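Local coordinates for protein iron-only hydrogenase system regulator (Thermotoga maritima, PDB 2NZC) that is of unknown detailed function but probably regulates the iron-only hydrogenase system, at residues F7-V13 / R76-L82; D34-V39 / I51-T57. One frame throughout, in Å; residues are numbered along the deposited sequence.

How the contacts relate
Both contacts lie in one four-stranded antiparallel sheet, in the order 35-43, 48-57, 6-15, 75-81. With the beta-alpha-beta-beta-alpha-beta chain order and the helices 18-30 and 59-69, this is the ferredoxin-like topology of ACT domains. Contact 1 joins the first and last strands, and contact 2, a hairpin, falls between them in sequence. Their centres are about 9 Å apart, and the inner strands 6-15 and 48-57 sew them together: Leu53 N lies 2.8 Å from Leu10 O, and Ile12 N 2.8 Å from Ile51 O, both backbone hydrogen bonds. Phe7 CE2 also packs on Leu36 CD1 at 3.5 Å. Both contacts touch the second subunit, so the sheet serves fold and assembly together.

Contact 1 (F7-V13 / R76-L82); sequences FYILTIV and RVKTVPL
Segments 7-13 and 76-82, on the first and last strands of the ferredoxin-like fold, run antiparallel, axes at 161° and 4.5 Å at closest approach. Hydrogen-bonded pairs are Ile9-Val80, Thr11-Lys78 and Val13-Arg76 (CA-CA 5.2-5.3 Å); the non-hydrogen-bonded pairs Tyr8-Pro81, Leu10-Thr79 and Ile12-Val77 are closer (4.2-4.6 Å). Bonds: Ile9 N-Val80 O 2.7 Å, Val80 N-Ile9 O 2.8 Å, Thr11 N-Lys78 O 3.0 Å, Lys78 N-Thr11 O 2.8 Å, Val13 N-Arg76 O 2.8 Å, Arg76 N-Val13 O 2.9 Å, Leu82 N-Phe7 O 2.8 Å. Pro81, lacking an NH, sits where none is needed, its CB 3.9 Å from Tyr8 CE1. On that face Val77 CG2 meets Ile12 CG1 (3.9 Å). On the other, Thr11 (chi1 p) sets OG1 3.3 Å from Lys78 CB, and Val13 CB lies over the Arg76 guanidinium. Water 1 donates to Thr11 O (2.6 Å) and weakly to Arg76 O (3.4 Å). Backbone bonding thus sets the register; Tyr8, Leu10 and Ile12 pack on helix 59-69, Thr79 bonds Ser66, and Arg76 NH1 bonds Leu82 O of the second subunit.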
ATOM      1  N   PHE D   7      16.076   6.210  -6.586  1.00 31.53           N
ATOM      2  CA  PHE D   7      15.042   5.680  -5.742  1.00 31.87           C
ATOM      3  C   PHE D   7      15.572   5.283  -4.368  1.00 31.88           C
ATOM      4  O   PHE D   7      16.652   4.684  -4.235  1.00 30.68           O
ATOM      5  CB  PHE D   7      14.382   4.456  -6.396  1.00 32.17           C
ATOM      6  CG  PHE D   7      13.537   4.785  -7.581  1.00 33.22           C
ATOM      7  CD1 PHE D   7      14.111   4.913  -8.836  1.00 35.60           C
ATOM      8  CD2 PHE D   7      12.157   4.927  -7.449  1.00 36.91           C
ATOM      9  CE1 PHE D   7      13.333   5.213  -9.964  1.00 37.35           C
ATOM     10  CE2 PHE D   7      11.369   5.230  -8.578  1.00 38.01           C
ATOM     11  CZ  PHE D   7      11.972   5.381  -9.831  1.00 35.60           C
ATOM     12  N   TYR D   8      14.767   5.583  -3.365  1.00 32.30           N
ATOM     13  CA  TYR D   8      15.052   5.216  -1.992  1.00 33.56           C
ATOM     14  C   TYR D   8      13.815   4.641  -1.396  1.00 34.08           C
ATOM     15  O   TYR D   8      12.677   5.054  -1.739  1.00 33.96           O
ATOM     16  CB  TYR D   8      15.494   6.436  -1.166  1.00 33.60           C
ATOM     17  CG  TYR D   8      16.781   7.073  -1.663  1.00 33.43           C
ATOM     18  CD1 TYR D   8      18.024   6.677  -1.169  1.00 34.91           C
ATOM     19  CD2 TYR D   8      16.743   8.065  -2.629  1.00 34.38           C
ATOM     20  CE1 TYR D   8      19.208   7.260  -1.656  1.00 34.45           C
ATOM     21  CE2 TYR D   8      17.894   8.665  -3.112  1.00 31.03           C
ATOM     22  CZ  TYR D   8      19.122   8.258  -2.620  1.00 33.62           C
ATOM     23  OH  TYR D   8      20.248   8.854  -3.105  1.00 33.24           O
ATOM     24  N   ILE D   9      14.032   3.695  -0.485  1.00 34.57           N
ATOM     25  CA  ILE D   9      12.972   3.155   0.351  1.00 36.39           C
ATOM     26  C   ILE D   9      13.151   3.660   1.805  1.00 36.63           C
ATOM     27  O   ILE D   9      14.268   3.608   2.367  1.00 36.54           O
ATOM     28  CB  ILE D   9      13.028   1.623   0.311  1.00 37.50           C
ATOM     29  CG1 ILE D   9      12.689   1.125  -1.092  1.00 37.53           C
ATOM     30  CG2 ILE D   9      12.098   1.025   1.339  1.00 39.31           C
ATOM     31  CD1 ILE D   9      13.564  -0.022  -1.528  1.00 38.68           C
ATOM     32  N   LEU D  10      12.060   4.118   2.418  1.00 36.65           N
ATOM     33  CA  LEU D  10      12.088   4.525   3.822  1.00 37.33           C
ATOM     34  C   LEU D  10      11.048   3.757   4.604  1.00 37.22           C
ATOM     35  O   LEU D  10       9.880   3.674   4.198  1.00 36.80           O
ATOM     36  CB  LEU D  10      11.790   6.010   3.947  1.00 38.69           C
ATOM     37  CG  LEU D  10      13.037   6.872   4.028  1.00 40.80           C
ATOM     38  CD1 LEU D  10      13.440   7.138   2.616  1.00 44.53           C
ATOM     39  CD2 LEU D  10      12.703   8.167   4.739  1.00 42.54           C
ATOM     40  N   THR D  11      11.479   3.175   5.707  1.00 36.17           N
ATOM     41  CA  THR D  11      10.549   2.613   6.670  1.00 35.97           C
ATOM     42  C   THR D  11      10.640   3.410   7.957  1.00 35.67           C
ATOM     43  O   THR D  11      11.740   3.588   8.538  1.00 34.97           O
ATOM     44  CB  THR D  11      10.871   1.178   6.964  1.00 36.28           C
ATOM     45  OG1 THR D  11      12.195   1.135   7.504  1.00 39.65           O
ATOM     46  CG2 THR D  11      10.866   0.385   5.686  1.00 36.37           C
ATOM     47  N   ILE D  12       9.483   3.886   8.397  1.00 33.70           N
ATOM     48  CA  ILE D  12       9.354   4.685   9.594  1.00 33.72           C
ATOM     49  C   ILE D  12       8.475   3.906  10.565  1.00 33.23           C
ATOM     50  O   ILE D  12       7.385   3.454  10.199  1.00 32.80           O
ATOM     51  CB  ILE D  12       8.648   6.018   9.270  1.00 33.97           C
ATOM     52  CG1 ILE D  12       9.405   6.777   8.162  1.00 34.73           C
ATOM     53  CG2 ILE D  12       8.492   6.876  10.512  1.00 34.31           C
ATOM     54  CD1 ILE D  12       8.604   7.849   7.526  1.00 33.43           C
ATOM     55  N   VAL D  13       8.934   3.758  11.798  1.00 32.52           N
ATOM     56  CA  VAL D  13       8.102   3.208  12.868  1.00 32.85           C
ATOM     57  C   VAL D  13       7.843   4.322  13.896  1.00 33.90           C
ATOM     58  O   VAL D  13       8.776   4.847  14.515  1.00 32.69           O
ATOM     59  CB  VAL D  13       8.766   1.970  13.518  1.00 32.80           C
ATOM     60  CG1 VAL D  13       7.956   1.469  14.687  1.00 30.71           C
ATOM     61  CG2 VAL D  13       8.938   0.850  12.459  1.00 32.36           C
ATOM     62  N   ARG D  76      11.531   5.840  14.713  1.00 31.59           N
ATOM     63  CA  ARG D  76      12.715   5.184  14.167  1.00 32.32           C
ATOM     64  C   ARG D  76      12.597   5.102  12.680  1.00 32.36           C
ATOM     65  O   ARG D  76      11.538   4.712  12.159  1.00 31.94           O
ATOM     66  CB  ARG D  76      12.885   3.762  14.699  1.00 32.47           C
ATOM     67  CG  ARG D  76      13.012   3.635  16.195  1.00 35.77           C
ATOM     68  CD  ARG D  76      13.583   2.263  16.553  1.00 41.61           C
ATOM     69  NE  ARG D  76      13.090   1.214  15.653  1.00 46.49           N
ATOM     70  CZ  ARG D  76      12.040   0.431  15.901  1.00 48.59           C
ATOM     71  NH1 ARG D  76      11.680  -0.483  15.013  1.00 50.33           N
ATOM     72  NH2 ARG D  76      11.351   0.559  17.029  1.00 48.70           N
ATOM     73  N   VAL D  77      13.679   5.413  11.985  1.00 32.32           N
ATOM     74  CA  VAL D  77      13.629   5.376  10.536  1.00 34.25           C
ATOM     75  C   VAL D  77      14.806   4.619   9.935  1.00 34.36           C
ATOM     76  O   VAL D  77      15.916   4.651  10.457  1.00 33.52           O
ATOM     77  CB  VAL D  77      13.447   6.794   9.929  1.00 34.36           C
ATOM     78  CG1 VAL D  77      14.552   7.699  10.378  1.00 35.87           C
ATOM     79  CG2 VAL D  77      13.315   6.726   8.376  1.00 36.34           C
ATOM     80  N   LYS D  78      14.540   3.906   8.853  1.00 34.76           N
ATOM     81  CA  LYS D  78      15.575   3.194   8.147  1.00 36.29           C
ATOM     82  C   LYS D  78      15.472   3.610   6.695  1.00 36.69           C
ATOM     83  O   LYS D  78      14.402   3.496   6.076  1.00 35.34           O
ATOM     84  CB  LYS D  78      15.374   1.687   8.298  1.00 36.17           C
ATOM     85  CG  LYS D  78      16.466   0.811   7.699  1.00 39.46           C
ATOM     86  CD  LYS D  78      17.676   0.690   8.653  1.00 43.98           C
ATOM     87  CE  LYS D  78      18.268  -0.715   8.639  1.00 45.95           C
ATOM     88  NZ  LYS D  78      19.689  -0.783   8.175  1.00 48.48           N
ATOM     89  N   THR D  79      16.582   4.105   6.162  1.00 37.56           N
ATOM     90  CA  THR D  79      16.599   4.598   4.793  1.00 38.76           C
ATOM     91  C   THR D  79      17.525   3.741   3.954  1.00 39.36           C
ATOM     92  O   THR D  79      18.671   3.524   4.342  1.00 38.31           O
ATOM     93  CB  THR D  79      17.049   6.073   4.736  1.00 38.90           C
ATOM     94  OG1 THR D  79      16.113   6.895   5.450  1.00 40.04           O
ATOM     95  CG2 THR D  79      17.153   6.547   3.286  1.00 39.92           C
ATOM     96  N   VAL D  80      17.034   3.254   2.813  1.00 40.22           N
ATOM     97  CA  VAL D  80      17.886   2.498   1.875  1.00 41.74           C
ATOM     98  C   VAL D  80      17.698   2.818   0.382  1.00 41.96           C
ATOM     99  O   VAL D  80      16.562   2.901  -0.085  1.00 41.65           O
ATOM    100  CB  VAL D  80      17.734   0.965   2.043  1.00 42.13           C
ATOM    101  CG1 VAL D  80      18.134   0.532   3.451  1.00 43.80           C
ATOM    102  CG2 VAL D  80      16.346   0.518   1.725  1.00 41.10           C
ATOM    103  N   PRO D  81      18.810   2.930  -0.380  1.00 42.27           N
ATOM    104  CA  PRO D  81      18.670   3.155  -1.817  1.00 42.66           C
ATOM    105  C   PRO D  81      18.215   1.882  -2.508  1.00 43.27           C
ATOM    106  O   PRO D  81      18.555   0.779  -2.065  1.00 42.63           O
ATOM    107  CB  PRO D  81      20.094   3.489  -2.288  1.00 42.73           C
ATOM    108  CG  PRO D  81      20.985   3.395  -1.108  1.00 42.89           C
ATOM    109  CD  PRO D  81      20.223   2.778   0.026  1.00 42.71           C
ATOM    110  N   LEU D  82      17.432   2.044  -3.573  1.00 43.77           N
ATOM    111  CA  LEU D  82      17.073   0.950  -4.452  1.00 44.47           C
ATOM    112  C   LEU D  82      18.346   0.369  -5.072  1.00 45.60           C
ATOM    113  O   LEU D  82      18.457  -0.852  -5.235  1.00 46.37           O
ATOM    114  CB  LEU D  82      16.121   1.451  -5.542  1.00 44.37           C
ATOM    115  CG  LEU D  82      15.471   0.406  -6.452  1.00 43.52           C
ATOM    116  CD1 LEU D  82      14.438  -0.397  -5.675  1.00 41.57           C
ATOM    117  CD2 LEU D  82      14.858   1.033  -7.699  1.00 43.03           C
TER
HETATM  118  O   HOH W   1      11.904   1.772  10.411  1.00 43.40           O

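Contact 2 (D34-V39 / I51-T57); sequences DILLRV and IFLVLKT
A classic beta bulge marks this hairpin pairing of strands 35-43 and 48-57: Leu36 and Leu37 both face Val54, shifting the register by one. The strand axes lie 4.6 Å apart at closest approach, with directions at 173°. Before the bulge Ile35 pairs with Leu55 (non-hydrogen-bonded, CA-CA 4.5 Å); after it come Leu37-Val54 and Val39-Phe52 (hydrogen-bonded, both 5.1 Å) flanking Arg38-Leu53 (4.7 Å). Val54 O takes Leu36 N at 2.7 Å and, weakly, Leu37 N at 3.4 Å; Leu36 has psi near -17°, breaking the extended run. Then Val54 N meets Leu37 O at 3.1 Å, Val39 N Phe52 O at 2.9 Å, Phe52 N Val39 O at 2.8 Å. At the other end Lys56 N reaches Asp34 O (3.1 Å), and Thr57 OG1 donates to Asp34 OD2 over a very short 2.3 Å. Ile35 CG1 packs on Leu55 CG (4.0 Å), and Arg38, all chi angles t, lays CG 3.7 Å from Leu53 CD2. Val39 CB meets the Phe52 ring edge at CD2 (3.9 Å). Leu53 faces helix 18-30 and Leu55 helix 59-69; Phe52 stacks on Phe52 of the second subunit, and beyond Arg38 and Val39 the sheet continues into an antiparallel strand of the third.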
ATOM      1  N   ASP D  34       8.704  14.507  -3.869  1.00 38.16           N
ATOM      2  CA  ASP D  34       9.468  13.368  -4.360  1.00 37.47           C
ATOM      3  C   ASP D  34       9.001  12.058  -3.764  1.00 36.18           C
ATOM      4  O   ASP D  34       9.685  11.065  -3.911  1.00 35.81           O
ATOM      5  CB  ASP D  34      10.957  13.539  -4.111  1.00 38.15           C
ATOM      6  CG  ASP D  34      11.609  14.569  -5.045  1.00 41.26           C
ATOM      7  OD1 ASP D  34      11.096  14.857  -6.154  1.00 43.60           O
ATOM      8  OD2 ASP D  34      12.663  15.088  -4.661  1.00 42.81           O
ATOM      9  N   ILE D  35       7.851  12.063  -3.095  1.00 34.43           N
ATOM     10  CA  ILE D  35       7.289  10.819  -2.554  1.00 34.19           C
ATOM     11  C   ILE D  35       6.446  10.150  -3.642  1.00 33.20           C
ATOM     12  O   ILE D  35       5.518  10.749  -4.176  1.00 32.99           O
ATOM     13  CB  ILE D  35       6.457  11.045  -1.270  1.00 34.28           C
ATOM     14  CG1 ILE D  35       7.377  11.436  -0.102  1.00 33.46           C
ATOM     15  CG2 ILE D  35       5.736   9.694  -0.855  1.00 34.51           C
ATOM     16  CD1 ILE D  35       6.626  11.846   1.215  1.00 35.54           C
ATOM     17  N   LEU D  36       6.775   8.919  -3.997  1.00 31.99           N
ATOM     18  CA  LEU D  36       5.990   8.247  -5.038  1.00 31.24           C
ATOM     19  C   LEU D  36       4.956   7.298  -4.480  1.00 30.69           C
ATOM     20  O   LEU D  36       4.053   6.862  -5.198  1.00 30.16           O
ATOM     21  CB  LEU D  36       6.912   7.504  -6.014  1.00 30.65           C
ATOM     22  CG  LEU D  36       8.001   8.340  -6.657  1.00 32.79           C
ATOM     23  CD1 LEU D  36       8.887   7.425  -7.534  1.00 34.79           C
ATOM     24  CD2 LEU D  36       7.367   9.428  -7.473  1.00 34.91           C
ATOM     25  N   LEU D  37       5.125   6.933  -3.211  1.00 31.22           N
ATOM     26  CA  LEU D  37       4.249   5.952  -2.594  1.00 30.93           C
ATOM     27  C   LEU D  37       4.321   6.116  -1.103  1.00 31.71           C
ATOM     28  O   LEU D  37       5.413   6.294  -0.542  1.00 30.96           O
ATOM     29  CB  LEU D  37       4.646   4.506  -3.013  1.00 32.01           C
ATOM     30  CG  LEU D  37       3.817   3.389  -2.358  1.00 30.37           C
ATOM     31  CD1 LEU D  37       2.333   3.494  -2.821  1.00 28.38           C
ATOM     32  CD2 LEU D  37       4.358   1.949  -2.589  1.00 31.19           C
ATOM     33  N   ARG D  38       3.157   6.091  -0.452  1.00 31.67           N
ATOM     34  CA  ARG D  38       3.129   6.118   1.026  1.00 32.15           C
ATOM     35  C   ARG D  38       2.103   5.088   1.496  1.00 31.82           C
ATOM     36  O   ARG D  38       0.952   5.081   1.011  1.00 31.91           O
ATOM     37  CB  ARG D  38       2.769   7.512   1.563  1.00 32.24           C
ATOM     38  CG  ARG D  38       2.633   7.570   3.126  1.00 32.72           C
ATOM     39  CD  ARG D  38       2.534   9.046   3.610  1.00 35.26           C
ATOM     40  NE  ARG D  38       2.265   9.158   5.055  1.00 39.52           N
ATOM     41  CZ  ARG D  38       2.044  10.314   5.696  1.00 42.27           C
ATOM     42  NH1 ARG D  38       2.066  11.474   5.037  1.00 40.34           N
ATOM     43  NH2 ARG D  38       1.782  10.316   6.997  1.00 42.89           N
ATOM     44  N   VAL D  39       2.536   4.204   2.386  1.00 32.25           N
ATOM     45  CA  VAL D  39       1.626   3.214   3.012  1.00 33.17           C
ATOM     46  C   VAL D  39       1.736   3.367   4.521  1.00 33.10           C
ATOM     47  O   VAL D  39       2.833   3.278   5.068  1.00 35.02           O
ATOM     48  CB  VAL D  39       2.045   1.801   2.646  1.00 33.32           C
ATOM     49  CG1 VAL D  39       1.055   0.746   3.233  1.00 31.99           C
ATOM     50  CG2 VAL D  39       2.212   1.678   1.128  1.00 33.10           C
ATOM     51  N   ILE D  51       5.079   3.203   8.577  1.00 32.11           N
ATOM     52  CA  ILE D  51       4.907   3.954   7.311  1.00 33.66           C
ATOM     53  C   ILE D  51       6.024   3.517   6.370  1.00 34.82           C
ATOM     54  O   ILE D  51       7.215   3.500   6.771  1.00 34.88           O
ATOM     55  CB  ILE D  51       4.999   5.508   7.484  1.00 33.58           C
ATOM     56  CG1 ILE D  51       3.959   6.020   8.452  1.00 34.15           C
ATOM     57  CG2 ILE D  51       4.772   6.229   6.133  1.00 32.59           C
ATOM     58  CD1 ILE D  51       4.263   7.443   9.056  1.00 34.48           C
ATOM     59  N   PHE D  52       5.639   3.132   5.154  1.00 34.76           N
ATOM     60  CA  PHE D  52       6.572   2.796   4.107  1.00 35.26           C
ATOM     61  C   PHE D  52       6.498   3.908   3.089  1.00 34.81           C
ATOM     62  O   PHE D  52       5.388   4.321   2.714  1.00 34.62           O
ATOM     63  CB  PHE D  52       6.156   1.518   3.367  1.00 36.09           C
ATOM     64  CG  PHE D  52       6.048   0.281   4.234  1.00 38.55           C
ATOM     65  CD1 PHE D  52       7.183  -0.392   4.651  1.00 41.56           C
ATOM     66  CD2 PHE D  52       4.804  -0.269   4.528  1.00 37.79           C
ATOM     67  CE1 PHE D  52       7.078  -1.565   5.403  1.00 41.10           C
ATOM     68  CE2 PHE D  52       4.709  -1.444   5.288  1.00 36.00           C
ATOM     69  CZ  PHE D  52       5.836  -2.067   5.707  1.00 35.69           C
ATOM     70  N   LEU D  53       7.665   4.358   2.611  1.00 33.99           N
ATOM     71  CA  LEU D  53       7.759   5.387   1.552  1.00 32.88           C
ATOM     72  C   LEU D  53       8.700   4.909   0.451  1.00 32.37           C
ATOM     73  O   LEU D  53       9.718   4.239   0.721  1.00 32.45           O
ATOM     74  CB  LEU D  53       8.347   6.706   2.130  1.00 32.85           C
ATOM     75  CG  LEU D  53       7.646   7.357   3.334  1.00 31.40           C
ATOM     76  CD1 LEU D  53       8.417   8.569   3.758  1.00 35.43           C
ATOM     77  CD2 LEU D  53       6.273   7.845   2.933  1.00 33.68           C
ATOM     78  N   VAL D  54       8.339   5.227  -0.787  1.00 31.82           N
ATOM     79  CA  VAL D  54       9.260   5.165  -1.931  1.00 30.60           C
ATOM     80  C   VAL D  54       9.445   6.618  -2.388  1.00 31.96           C
ATOM     81  O   VAL D  54       8.457   7.343  -2.564  1.00 30.72           O
ATOM     82  CB  VAL D  54       8.697   4.301  -3.104  1.00 29.76           C
ATOM     83  CG1 VAL D  54       9.740   4.272  -4.276  1.00 30.92           C
ATOM     84  CG2 VAL D  54       8.427   2.870  -2.614  1.00 30.29           C
ATOM     85  N   LEU D  55      10.701   7.050  -2.547  1.00 32.10           N
ATOM     86  CA  LEU D  55      10.978   8.381  -3.043  1.00 33.12           C
ATOM     87  C   LEU D  55      11.838   8.220  -4.251  1.00 33.08           C
ATOM     88  O   LEU D  55      12.574   7.238  -4.361  1.00 33.75           O
ATOM     89  CB  LEU D  55      11.757   9.210  -2.014  1.00 34.18           C
ATOM     90  CG  LEU D  55      10.931   9.686  -0.812  1.00 35.57           C
ATOM     91  CD1 LEU D  55      11.055   8.716   0.338  1.00 37.89           C
ATOM     92  CD2 LEU D  55      11.382  11.086  -0.434  1.00 36.12           C
ATOM     93  N   LYS D  56      11.736   9.162  -5.177  1.00 32.99           N
ATOM     94  CA  LYS D  56      12.770   9.302  -6.188  1.00 32.24           C
ATOM     95  C   LYS D  56      13.304  10.717  -6.036  1.00 32.20           C
ATOM     96  O   LYS D  56      12.609  11.681  -6.321  1.00 31.57           O
ATOM     97  CB  LYS D  56      12.237   9.060  -7.592  1.00 32.71           C
ATOM     98  CG  LYS D  56      13.364   8.956  -8.635  1.00 31.29           C
ATOM     99  CD  LYS D  56      12.820   8.852 -10.034  1.00 34.91           C
ATOM    100  CE  LYS D  56      13.935   8.905 -11.057  1.00 36.39           C
ATOM    101  NZ  LYS D  56      13.398   9.422 -12.343  1.00 39.38           N
ATOM    102  N   THR D  57      14.528  10.849  -5.544  1.00 31.09           N
ATOM    103  CA  THR D  57      14.989  12.165  -5.156  1.00 30.55           C
ATOM    104  C   THR D  57      16.508  12.282  -5.155  1.00 30.08           C
ATOM    105  O   THR D  57      17.218  11.359  -5.554  1.00 29.60           O
ATOM    106  CB  THR D  57      14.363  12.617  -3.806  1.00 30.10           C
ATOM    107  OG1 THR D  57      14.520  14.040  -3.686  1.00 32.77           O
ATOM    108  CG2 THR D  57      15.015  11.934  -2.644  1.00 32.71           C
TER